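Local coordinates for protein lysozyme (PDB 4PJ2) that cleaves bacterial cell-wall peptidoglycan as an invertebrate-type lysozyme active against Gram-positive bacteria, and also hydrolyses chitin, at residues Q8-C13 and L84-F89; K16-C21 and I106-R111; F38-A43 and S53-C58; A90-H93 and G99-K102. One frame throughout, in Å; residues are numbered along the deposited sequence.

Interaction 1 (Q8-C13 and L84-F89); sequences QRCLSC and LRCEGF
Cys10 SG is bonded to Cys86 SG at 2.1 Å, and this disulfide makes nearly the whole contact: no hydrogen bond runs between residues 8-13 and 84-89. Both sulfurs leave their backbones in the same way, each anti to its own N (chi1 176° at Cys10, -157° at Cys86), which aims them at one another from the facing sides of two helices. The torsion about the S-S bond is 79°, a right-handed twist, and it brings Cys10 CB to 3.5 Å from Cys86 CB. The CA atoms of the two cysteines are thereby held 5.4 Å apart. Cys86 sits in the first turn of helix 86-95, just after the N-cap residue Arg85, so the bridge grips that helix at its very start. Three residues further along, Phe89 brings its CB to 4.3 Å from Cys10 SG, a loose contact, while its side chain also packs on Met73 of helix 62-76 and on Ile5 and Val6 of the N-terminal loop. One turn beyond Cys10, Cys13 makes a second disulfide, with Cys118, tying the same helix to the C-terminal region. With the bridge buried and most of the hold covalent, the two helices stay tied at this point as long as the disulfide is intact, which is consistent with a secreted enzyme working in an oxidising environment.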
loop_
_atom_site.group_PDB
_atom_site.type_symbol
_atom_site.label_atom_id
_atom_site.label_comp_id
_atom_site.label_asym_id
_atom_site.label_seq_id
_atom_site.Cartn_x
_atom_site.Cartn_y
_atom_site.Cartn_z
ATOM N N GLN D 8 9.829 18.243 -15.871
ATOM C CA GLN D 8 8.606 19.029 -15.870
ATOM C C GLN D 8 7.534 18.427 -16.768
ATOM O O GLN D 8 6.373 18.381 -16.387
ATOM C CB GLN D 8 8.895 20.464 -16.295
ATOM C CG GLN D 8 9.761 21.210 -15.315
ATOM C CD GLN D 8 9.082 21.428 -13.985
ATOM O OE1 GLN D 8 8.027 22.048 -13.913
ATOM N NE2 GLN D 8 9.668 20.881 -12.923
ATOM N N ARG D 9 7.913 17.936 -17.943
ATOM C CA ARG D 9 6.911 17.348 -18.839
ATOM C C ARG D 9 6.327 16.079 -18.217
ATOM O O ARG D 9 5.125 15.814 -18.313
ATOM C CB ARG D 9 7.505 17.052 -20.211
ATOM C CG ARG D 9 7.808 18.311 -21.017
ATOM C CD ARG D 9 8.501 18.001 -22.334
ATOM N NE ARG D 9 9.197 19.178 -22.849
ATOM C CZ ARG D 9 10.096 19.157 -23.829
ATOM N NH1 ARG D 9 10.420 18.011 -24.420
ATOM N NH2 ARG D 9 10.679 20.287 -24.219
ATOM N N CYS D 10 7.168 15.301 -17.547
ATOM C CA CYS D 10 6.696 14.084 -16.917
ATOM C C CYS D 10 5.710 14.410 -15.818
ATOM O O CYS D 10 4.632 13.805 -15.741
ATOM C CB CYS D 10 7.870 13.309 -16.330
ATOM S SG CYS D 10 7.386 11.817 -15.399
ATOM N N LEU D 11 6.044 15.395 -14.991
ATOM C CA LEU D 11 5.139 15.827 -13.940
ATOM C C LEU D 11 3.809 16.309 -14.507
ATOM O O LEU D 11 2.757 15.988 -13.984
ATOM C CB LEU D 11 5.773 16.912 -13.071
ATOM C CG LEU D 11 6.867 16.431 -12.094
ATOM C CD1 LEU D 11 7.515 17.598 -11.396
ATOM C CD2 LEU D 11 6.315 15.482 -11.042
ATOM N N SER D 12 3.844 17.065 -15.594
ATOM C CA SER D 12 2.624 17.521 -16.235
ATOM C C SER D 12 1.762 16.336 -16.680
ATOM O O SER D 12 0.541 16.327 -16.481
ATOM C CB SER D 12 2.991 18.426 -17.421
ATOM O OG SER D 12 1.839 18.841 -18.148
ATOM N N CYS D 13 2.386 15.346 -17.305
ATOM C CA CYS D 13 1.651 14.182 -17.764
ATOM C C CYS D 13 1.054 13.400 -16.603
ATOM O O CYS D 13 -0.096 12.952 -16.685
ATOM C CB CYS D 13 2.542 13.296 -18.640
ATOM S SG CYS D 13 2.957 14.062 -20.235
ATOM N N LEU D 84 15.222 5.985 -14.473
ATOM C CA LEU D 84 15.041 7.356 -13.984
ATOM C C LEU D 84 14.568 8.272 -15.096
ATOM O O LEU D 84 15.274 9.170 -15.573
ATOM C CB LEU D 84 16.324 7.866 -13.315
ATOM C CG LEU D 84 16.812 6.978 -12.173
ATOM C CD1 LEU D 84 18.111 7.522 -11.597
ATOM C CD2 LEU D 84 15.753 6.845 -11.091
ATOM N N ARG D 85 13.342 8.000 -15.511
ATOM C CA ARG D 85 12.624 8.795 -16.485
ATOM C C ARG D 85 11.155 8.538 -16.219
ATOM O O ARG D 85 10.802 7.767 -15.320
ATOM C CB ARG D 85 12.992 8.396 -17.902
ATOM C CG ARG D 85 12.906 6.914 -18.207
ATOM C CD ARG D 85 13.234 6.696 -19.667
ATOM N NE ARG D 85 13.556 5.312 -19.988
ATOM C CZ ARG D 85 14.142 4.943 -21.123
ATOM N NH1 ARG D 85 14.469 5.854 -22.034
ATOM N NH2 ARG D 85 14.405 3.664 -21.355
ATOM N N CYS D 86 10.287 9.155 -17.017
ATOM C CA CYS D 86 8.880 9.174 -16.672
ATOM C C CYS D 86 8.257 7.786 -16.584
ATOM O O CYS D 86 7.424 7.569 -15.711
ATOM C CB CYS D 86 8.105 10.072 -17.639
ATOM S SG CYS D 86 6.546 10.676 -16.909
ATOM N N GLU D 87 8.669 6.837 -17.424
ATOM C CA GLU D 87 8.103 5.492 -17.335
ATOM C C GLU D 87 8.258 4.985 -15.904
ATOM O O GLU D 87 7.318 4.446 -15.324
ATOM C CB GLU D 87 8.747 4.487 -18.300
ATOM C CG GLU D 87 8.155 3.073 -18.097
ATOM C CD GLU D 87 8.852 1.968 -18.864
ATOM O OE1 GLU D 87 9.943 2.202 -19.422
ATOM O OE2 GLU D 87 8.298 0.843 -18.886
ATOM N N GLY D 88 9.444 5.168 -15.330
ATOM C CA GLY D 88 9.699 4.752 -13.965
ATOM C C GLY D 88 8.926 5.575 -12.953
ATOM O O GLY D 88 8.234 5.033 -12.081
ATOM N N PHE D 89 9.029 6.893 -13.067
ATOM C CA PHE D 89 8.440 7.776 -12.066
ATOM C C PHE D 89 6.914 7.682 -12.050
ATOM O O PHE D 89 6.302 7.692 -10.989
ATOM C CB PHE D 89 8.862 9.228 -12.281
ATOM C CG PHE D 89 10.362 9.463 -12.212
ATOM C CD1 PHE D 89 10.989 10.240 -13.180
ATOM C CD2 PHE D 89 11.137 8.947 -11.171
ATOM C CE1 PHE D 89 12.360 10.475 -13.126
ATOM C CE2 PHE D 89 12.525 9.192 -11.118
ATOM C CZ PHE D 89 13.120 9.955 -12.094
#

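Interaction 2 (K16-C21 and I106-R111); sequences KMESGC and IGYWNR
Met17 and Glu18 meet the Tyr108 ring in two ways, one over a face and one at the rim. The close-packed part is the methionine. Its CG lies anti to the backbone N (chi1 -175°) and the chain then bends at chi2, so that it runs along the ring from the hydroxyl end towards the backbone of helix 106-112. Met17 CG is 3.5 Å from Tyr108 CE2, and Met17 CE comes down over the face, 4.2 Å from the centroid of the Tyr108 ring in a CH-pi contact. The sulfur takes a more distant, oblique part. At the phenol end, Tyr108 OH donates to Glu18 OE2 at 2.6 Å. The hydroxyl meets OE2 on the anti side, 29° out of the carboxylate plane, and the carboxylate and the ring are turned 31° from each other. Ser86 of the neighbouring chain, a putative exported protein, makes a second hydrogen bond to Glu18 OE2. Towards solvent the contact thins out: the exposed Arg111 only brushes the methyl group, with its NH2 3.7 Å from Met17 CE, and its guanidinium makes no polar bond across the segments. On the helix 86-95 side, Glu18 packs on His93 and Tyr108 on Asn94. Glu18 is the predicted proton donor, and its place near the end of a helix, hydrogen-bonded by a tyrosine that itself makes a Met-aromatic contact, is consistent with the active-site cleft of a lysozyme fold.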
loop_
_atom_site.group_PDB
_atom_site.type_symbol
_atom_site.label_atom_id
_atom_site.label_comp_id
_atom_site.label_asym_id
_atom_site.label_seq_id
_atom_site.Cartn_x
_atom_site.Cartn_y
_atom_site.Cartn_z
ATOM N N LYS D 16 -1.904 15.418 -15.384
ATOM C CA LYS D 16 -3.055 15.238 -16.273
ATOM C C LYS D 16 -3.702 13.870 -16.090
ATOM O O LYS D 16 -4.925 13.741 -16.051
ATOM C CB LYS D 16 -2.629 15.436 -17.725
ATOM C CG LYS D 16 -2.326 16.889 -18.064
ATOM C CD LYS D 16 -1.848 17.078 -19.493
ATOM C CE LYS D 16 -1.507 18.545 -19.764
ATOM N NZ LYS D 16 -1.161 18.832 -21.190
ATOM N N MET D 17 -2.874 12.847 -15.934
ATOM C CA MET D 17 -3.367 11.491 -15.723
ATOM C C MET D 17 -4.208 11.388 -14.460
ATOM O O MET D 17 -5.257 10.749 -14.465
ATOM C CB MET D 17 -2.168 10.538 -15.603
ATOM C CG MET D 17 -2.516 9.056 -15.491
ATOM S SD MET D 17 -3.493 8.516 -16.939
ATOM C CE MET D 17 -3.512 6.747 -16.583
ATOM N N GLU D 18 -3.754 12.024 -13.376
ATOM C CA GLU D 18 -4.345 11.821 -12.053
ATOM C C GLU D 18 -5.627 12.619 -11.871
ATOM O O GLU D 18 -6.575 12.135 -11.251
ATOM C CB GLU D 18 -3.353 12.220 -10.948
ATOM C CG GLU D 18 -2.173 11.275 -10.782
ATOM C CD GLU D 18 -2.588 9.875 -10.384
ATOM O OE1 GLU D 18 -3.700 9.696 -9.841
ATOM O OE2 GLU D 18 -1.765 8.953 -10.599
ATOM N N SER D 19 -5.629 13.851 -12.367
ATOM C CA SER D 19 -6.712 14.780 -12.059
ATOM C C SER D 19 -7.153 15.654 -13.228
ATOM O O SER D 19 -8.003 16.510 -13.050
ATOM C CB SER D 19 -6.249 15.706 -10.928
ATOM O OG SER D 19 -5.152 16.491 -11.369
ATOM N N GLY D 20 -6.601 15.435 -14.415
ATOM C CA GLY D 20 -6.759 16.403 -15.491
ATOM C C GLY D 20 -6.003 17.669 -15.120
ATOM O O GLY D 20 -6.267 18.752 -15.644
ATOM N N CYS D 21 -5.024 17.490 -14.235
ATOM C CA CYS D 21 -4.254 18.568 -13.598
ATOM C C CYS D 21 -5.096 19.700 -13.024
ATOM O O CYS D 21 -4.974 20.864 -13.427
ATOM C CB CYS D 21 -3.146 19.106 -14.517
ATOM S SG CYS D 21 -1.648 19.615 -13.590
ATOM N N ILE D 106 1.357 -1.119 -15.407
ATOM C CA ILE D 106 1.667 -1.105 -16.847
ATOM C C ILE D 106 0.586 -0.397 -17.648
ATOM O O ILE D 106 0.900 0.403 -18.513
ATOM C CB ILE D 106 1.885 -2.530 -17.410
ATOM C CG1 ILE D 106 3.191 -3.109 -16.866
ATOM C CG2 ILE D 106 1.903 -2.529 -18.961
ATOM C CD1 ILE D 106 3.396 -4.567 -17.199
ATOM N N GLY D 107 -0.682 -0.696 -17.362
ATOM C CA GLY D 107 -1.781 -0.039 -18.051
ATOM C C GLY D 107 -1.762 1.453 -17.799
ATOM O O GLY D 107 -1.958 2.247 -18.722
ATOM N N TYR D 108 -1.470 1.836 -16.554
ATOM C CA TYR D 108 -1.389 3.253 -16.185
ATOM C C TYR D 108 -0.388 3.983 -17.089
ATOM O O TYR D 108 -0.691 5.048 -17.625
ATOM C CB TYR D 108 -0.948 3.384 -14.718
ATOM C CG TYR D 108 -0.784 4.797 -14.209
ATOM C CD1 TYR D 108 0.440 5.461 -14.323
ATOM C CD2 TYR D 108 -1.805 5.441 -13.544
ATOM C CE1 TYR D 108 0.607 6.734 -13.836
ATOM C CE2 TYR D 108 -1.647 6.714 -13.044
ATOM C CZ TYR D 108 -0.418 7.357 -13.191
ATOM O OH TYR D 108 -0.217 8.614 -12.676
ATOM N N TRP D 109 0.809 3.412 -17.244
ATOM C CA TRP D 109 1.845 4.005 -18.088
ATOM C C TRP D 109 1.437 4.011 -19.571
ATOM O O TRP D 109 1.655 4.998 -20.267
ATOM C CB TRP D 109 3.163 3.252 -17.902
ATOM C CG TRP D 109 4.230 3.643 -18.880
ATOM C CD1 TRP D 109 4.884 2.814 -19.737
ATOM C CD2 TRP D 109 4.782 4.954 -19.087
ATOM N NE1 TRP D 109 5.809 3.522 -20.470
ATOM C CE2 TRP D 109 5.762 4.839 -20.095
ATOM C CE3 TRP D 109 4.542 6.214 -18.520
ATOM C CZ2 TRP D 109 6.507 5.933 -20.546
ATOM C CZ3 TRP D 109 5.277 7.294 -18.974
ATOM C CH2 TRP D 109 6.240 7.149 -19.981
ATOM N N ASN D 110 0.833 2.917 -20.049
ATOM C CA ASN D 110 0.375 2.830 -21.430
ATOM C C ASN D 110 -0.658 3.905 -21.693
ATOM O O ASN D 110 -0.645 4.542 -22.754
ATOM C CB ASN D 110 -0.227 1.448 -21.700
ATOM C CG ASN D 110 0.832 0.374 -21.875
ATOM O OD1 ASN D 110 2.009 0.677 -22.060
ATOM N ND2 ASN D 110 0.415 -0.888 -21.835
ATOM N N ARG D 111 -1.568 4.097 -20.754
ATOM C CA ARG D 111 -2.634 5.068 -20.918
ATOM C C ARG D 111 -2.133 6.500 -20.758
ATOM O O ARG D 111 -2.554 7.385 -21.523
ATOM C CB ARG D 111 -3.815 4.772 -19.976
ATOM C CG ARG D 111 -4.569 3.482 -20.279
ATOM C CD ARG D 111 -5.930 3.448 -19.576
ATOM N NE ARG D 111 -5.842 3.881 -18.183
ATOM C CZ ARG D 111 -5.458 3.107 -17.174
ATOM N NH1 ARG D 111 -5.124 1.837 -17.386
ATOM N NH2 ARG D 111 -5.417 3.606 -15.947
#

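Interaction 3 (F38-A43 and S53-C58); sequences FQIKEA and SSWKSC
The Trp55 indole lies between Glu42 on one face and Lys56 CG, off-centre, on the opposite face, with Ile40 O at its edge. On the first face the backbone and side chain of Glu42 share the ring: Glu42 N is 3.4 Å from Trp55 CE2, while Glu42 CB stands almost squarely over the six-membered ring, 3.6 Å from its centroid, a CH-pi contact. With CG anti to the backbone N (chi1 -168°), the rest of Glu42 heads out across the ring at Trp55 CE3, and the carboxylate ends nearly parallel to the indole, 12° apart. In the ring plane, Trp55 NE1 donates to Ile40 O at 3.0 Å in an almost straight bond (170°), although it meets that carbonyl from well above its plane. Ile40 belongs with Gln39 to a G1 beta bulge opposite Cys35, and the chain passes through the N-cap residue Lys41 into helix 42-47; residues 41-47 bind substrate. Trp55, in the first turn of helix 55-59, joins that helix to this turn, and also packs on Leu33 and Cys35 of strand 32-35. Lys41 NZ is held by Ser83, Gly85 and Ser88 of the neighbouring chain, a putative exported protein.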
loop_
_atom_site.group_PDB
_atom_site.type_symbol
_atom_site.label_atom_id
_atom_site.label_comp_id
_atom_site.label_asym_id
_atom_site.label_seq_id
_atom_site.Cartn_x
_atom_site.Cartn_y
_atom_site.Cartn_z
ATOM N N PHE D 38 -2.145 15.532 -7.715
ATOM C CA PHE D 38 -1.412 14.288 -7.965
ATOM C C PHE D 38 -2.044 13.094 -7.256
ATOM O O PHE D 38 -1.497 11.997 -7.291
ATOM C CB PHE D 38 0.067 14.440 -7.569
ATOM C CG PHE D 38 0.834 15.344 -8.488
ATOM C CD1 PHE D 38 0.899 16.709 -8.250
ATOM C CD2 PHE D 38 1.441 14.835 -9.625
ATOM C CE1 PHE D 38 1.604 17.542 -9.112
ATOM C CE2 PHE D 38 2.137 15.659 -10.489
ATOM C CZ PHE D 38 2.209 17.015 -10.239
ATOM N N GLN D 39 -3.200 13.297 -6.620
ATOM C CA GLN D 39 -3.917 12.218 -5.925
ATOM C C GLN D 39 -2.988 11.489 -4.936
ATOM O O GLN D 39 -2.777 10.275 -5.009
ATOM C CB GLN D 39 -4.524 11.261 -6.944
ATOM C CG GLN D 39 -5.695 11.882 -7.699
ATOM C CD GLN D 39 -6.885 12.103 -6.792
ATOM O OE1 GLN D 39 -7.591 11.155 -6.444
ATOM N NE2 GLN D 39 -7.090 13.341 -6.368
ATOM N N ILE D 40 -2.479 12.275 -3.998
ATOM C CA ILE D 40 -1.536 11.819 -2.978
ATOM C C ILE D 40 -2.298 11.383 -1.737
ATOM O O ILE D 40 -3.207 12.087 -1.280
ATOM C CB ILE D 40 -0.564 12.977 -2.622
ATOM C CG1 ILE D 40 0.420 13.187 -3.770
ATOM C CG2 ILE D 40 0.188 12.703 -1.317
ATOM C CD1 ILE D 40 1.233 14.466 -3.657
ATOM N N LYS D 41 -1.939 10.216 -1.204
ATOM C CA LYS D 41 -2.514 9.739 0.044
ATOM C C LYS D 41 -1.578 10.043 1.207
ATOM O O LYS D 41 -0.427 10.436 1.016
ATOM C CB LYS D 41 -2.803 8.238 -0.040
ATOM C CG LYS D 41 -3.828 7.911 -1.108
ATOM C CD LYS D 41 -4.200 6.446 -1.165
ATOM C CE LYS D 41 -2.990 5.619 -1.573
ATOM N NZ LYS D 41 -3.333 4.231 -1.940
ATOM N N GLU D 42 -2.078 9.871 2.418
ATOM C CA GLU D 42 -1.348 10.257 3.611
ATOM C C GLU D 42 0.002 9.539 3.720
ATOM O O GLU D 42 1.009 10.147 4.063
ATOM C CB GLU D 42 -2.193 9.996 4.859
ATOM C CG GLU D 42 -1.610 10.636 6.105
ATOM C CD GLU D 42 -2.520 10.522 7.305
ATOM O OE1 GLU D 42 -3.506 9.760 7.237
ATOM O OE2 GLU D 42 -2.245 11.200 8.317
ATOM N N ALA D 43 0.022 8.240 3.433
ATOM C CA ALA D 43 1.253 7.460 3.530
ATOM C C ALA D 43 2.326 8.012 2.604
ATOM O O ALA D 43 3.523 8.006 2.925
ATOM C CB ALA D 43 0.988 6.008 3.206
ATOM N N SER D 53 2.496 22.200 5.588
ATOM C CA SER D 53 1.944 22.192 6.933
ATOM C C SER D 53 1.219 20.893 7.262
ATOM O O SER D 53 1.172 20.484 8.418
ATOM C CB SER D 53 0.977 23.364 7.082
ATOM O OG SER D 53 0.567 23.539 8.427
ATOM N N SER D 54 0.647 20.257 6.244
ATOM C CA SER D 54 -0.103 19.022 6.432
ATOM C C SER D 54 -0.322 18.338 5.086
ATOM O O SER D 54 -0.128 18.942 4.031
ATOM C CB SER D 54 -1.451 19.316 7.091
ATOM O OG SER D 54 -2.269 20.085 6.227
ATOM N N TRP D 55 -0.732 17.075 5.140
ATOM C CA TRP D 55 -0.972 16.282 3.946
ATOM C C TRP D 55 -1.991 16.949 3.005
ATOM O O TRP D 55 -1.708 17.184 1.829
ATOM C CB TRP D 55 -1.422 14.894 4.391
ATOM C CG TRP D 55 -2.235 14.124 3.432
ATOM C CD1 TRP D 55 -2.053 13.999 2.084
ATOM C CD2 TRP D 55 -3.379 13.347 3.759
ATOM N NE1 TRP D 55 -3.025 13.184 1.553
ATOM C CE2 TRP D 55 -3.852 12.773 2.565
ATOM C CE3 TRP D 55 -4.049 13.075 4.952
ATOM C CZ2 TRP D 55 -4.968 11.943 2.532
ATOM C CZ3 TRP D 55 -5.156 12.259 4.915
ATOM C CH2 TRP D 55 -5.605 11.699 3.714
ATOM N N LYS D 56 -3.173 17.268 3.516
ATOM C CA LYS D 56 -4.242 17.780 2.656
ATOM C C LYS D 56 -3.937 19.170 2.103
ATOM O O LYS D 56 -4.277 19.479 0.959
ATOM C CB LYS D 56 -5.573 17.764 3.398
ATOM C CG LYS D 56 -6.022 16.358 3.736
ATOM C CD LYS D 56 -7.302 16.348 4.543
ATOM C CE LYS D 56 -7.742 14.927 4.855
ATOM N NZ LYS D 56 -8.881 14.890 5.804
ATOM N N SER D 57 -3.295 20.007 2.907
ATOM C CA SER D 57 -2.915 21.328 2.432
ATOM C C SER D 57 -1.821 21.234 1.370
ATOM O O SER D 57 -1.852 21.962 0.383
ATOM C CB SER D 57 -2.485 22.232 3.588
ATOM O OG SER D 57 -1.379 21.706 4.289
ATOM N N CYS D 58 -0.867 20.331 1.555
ATOM C CA CYS D 58 0.196 20.155 0.580
ATOM C C CYS D 58 -0.381 19.645 -0.734
ATOM O O CYS D 58 -0.032 20.132 -1.815
ATOM C CB CYS D 58 1.235 19.172 1.117
ATOM S SG CYS D 58 2.656 18.981 0.062
#

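Interaction 4 (A90-H93 and G99-K102); sequences AREH and GCKK
Arg91, Cys100 and Glu92 carry this contact, in which residues 99-102 fold back on the helix they follow. Arg91 arches over the short 3-10 turn: its CB lies 3.6 Å from Cys100 CA, and a bend at chi3 (64°) then lays the guanidinium above the backbone. Cys100 O sits over one face of that group, 3.3 Å from Arg91 CZ, where it is badly placed for an N-H. The hydrogen bond is made at the edge instead, from Arg91 NH2 to Lys102 O at 2.9 Å, with the oxygen in the guanidinium plane and the nitrogen well above the plane of the carbonyl. Thr105 OG1 binds Arg91 NE and Lys102 O too, which fixes the rotation of the group. The bond from Arg91 NH2 holds the backbone of Lys102, a substrate-binding residue, and probably helps to place it. Glu92 works from the other side. Doubled back at chi2, it accepts Cys100 N on the anti lone pair of OE2, at 3.0 Å and 171°. The carboxylate is buried, and the N-H of Cys100 would probably favour its negative charge. Cys100 SG, disulfide-bonded to Cys82, passes 3.5 Å from Glu92 OE2. Gly99, having no side chain, presses its CA to within 3.3 Å of Arg91 O in a CA-H...O contact. Helix 86-95 meets two neighbours here: Arg91 leans on Ile106 and Trp109 of helix 106-112, Glu92 on Met73 and Tyr76 of helix 62-76.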
loop_
_atom_site.group_PDB
_atom_site.type_symbol
_atom_site.label_atom_id
_atom_site.label_comp_id
_atom_site.label_asym_id
_atom_site.label_seq_id
_atom_site.Cartn_x
_atom_site.Cartn_y
_atom_site.Cartn_z
ATOM N N ALA D 90 6.294 7.657 -13.234
ATOM C CA ALA D 90 4.842 7.485 -13.314
ATOM C C ALA D 90 4.397 6.190 -12.638
ATOM O O ALA D 90 3.387 6.166 -11.919
ATOM C CB ALA D 90 4.379 7.529 -14.791
ATOM N N ARG D 91 5.103 5.104 -12.920
ATOM C CA ARG D 91 4.740 3.810 -12.347
ATOM C C ARG D 91 4.967 3.750 -10.817
ATOM O O ARG D 91 4.200 3.115 -10.116
ATOM C CB ARG D 91 5.435 2.657 -13.082
ATOM C CG ARG D 91 4.955 2.513 -14.537
ATOM C CD ARG D 91 5.644 1.389 -15.293
ATOM N NE ARG D 91 5.357 0.069 -14.745
ATOM C CZ ARG D 91 6.018 -1.040 -15.061
ATOM N NH1 ARG D 91 7.027 -1.003 -15.930
ATOM N NH2 ARG D 91 5.685 -2.186 -14.481
ATOM N N GLU D 92 5.988 4.446 -10.314
ATOM C CA GLU D 92 6.156 4.610 -8.864
ATOM C C GLU D 92 5.015 5.415 -8.279
ATOM O O GLU D 92 4.488 5.112 -7.232
ATOM C CB GLU D 92 7.469 5.340 -8.553
ATOM C CG GLU D 92 8.728 4.581 -8.932
ATOM C CD GLU D 92 8.977 3.418 -8.040
ATOM O OE1 GLU D 92 9.682 3.621 -7.020
ATOM O OE2 GLU D 92 8.525 2.313 -8.361
ATOM N N HIS D 93 4.629 6.462 -8.993
ATOM C CA HIS D 93 3.572 7.292 -8.483
ATOM C C HIS D 93 2.258 6.526 -8.342
ATOM O O HIS D 93 1.568 6.668 -7.350
ATOM C CB HIS D 93 3.356 8.491 -9.377
ATOM C CG HIS D 93 2.450 9.473 -8.748
ATOM N ND1 HIS D 93 2.824 10.214 -7.652
ATOM C CD2 HIS D 93 1.151 9.783 -8.987
ATOM C CE1 HIS D 93 1.811 10.961 -7.259
ATOM N NE2 HIS D 93 0.784 10.717 -8.054
ATOM N N GLY D 99 6.447 0.267 -7.677
ATOM C CA GLY D 99 5.460 0.330 -8.747
ATOM C C GLY D 99 6.038 0.069 -10.124
ATOM O O GLY D 99 5.404 -0.564 -10.970
ATOM N N CYS D 100 7.246 0.556 -10.370
ATOM C CA CYS D 100 7.894 0.373 -11.658
ATOM C C CYS D 100 8.247 -1.088 -11.957
ATOM O O CYS D 100 8.639 -1.412 -13.074
ATOM C CB CYS D 100 9.148 1.246 -11.732
ATOM S SG CYS D 100 10.500 0.657 -10.716
ATOM N N LYS D 101 8.100 -1.966 -10.967
ATOM C CA LYS D 101 8.354 -3.397 -11.155
ATOM C C LYS D 101 7.085 -4.248 -11.116
ATOM O O LYS D 101 7.167 -5.470 -11.187
ATOM C CB LYS D 101 9.327 -3.900 -10.091
ATOM C CG LYS D 101 10.663 -3.186 -10.086
ATOM C CD LYS D 101 11.374 -3.313 -11.417
ATOM C CE LYS D 101 12.742 -2.671 -11.362
ATOM N NZ LYS D 101 13.395 -2.683 -12.696
ATOM N N LYS D 102 5.926 -3.612 -10.997
ATOM C CA LYS D 102 4.660 -4.334 -10.840
ATOM C C LYS D 102 3.785 -4.199 -12.063
ATOM O O LYS D 102 3.634 -3.116 -12.620
ATOM C CB LYS D 102 3.951 -3.829 -9.596
ATOM C CG LYS D 102 4.752 -4.204 -8.381
ATOM C CD LYS D 102 4.190 -3.708 -7.103
ATOM C CE LYS D 102 5.037 -4.258 -5.974
ATOM N NZ LYS D 102 4.849 -5.729 -5.785
#

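In the fold
Interaction 1 is buried and essentially covalent, whereas the other three are partly buried and mix hydrogen bonds with packing. Helix 8-19 serves interactions 1 and 2, near its start and its end, and helix 86-95 serves interactions 1 and 4; Trp109 packs against Glu87 and Arg91, so helix 106-112, part of interaction 2, also touches interactions 1 and 4. Interaction 3, on the strand-bearing side about 20 Å from interaction 1 between centres, relies on an indole rather than on charge or sulfur. It is joined to the helices: Phe38 O probably accepts a hydrogen bond from His93, and Glu18 packs on Gln39. Interactions 2, 3 and 4 hold or adjoin substrate-site residues and the predicted proton donor.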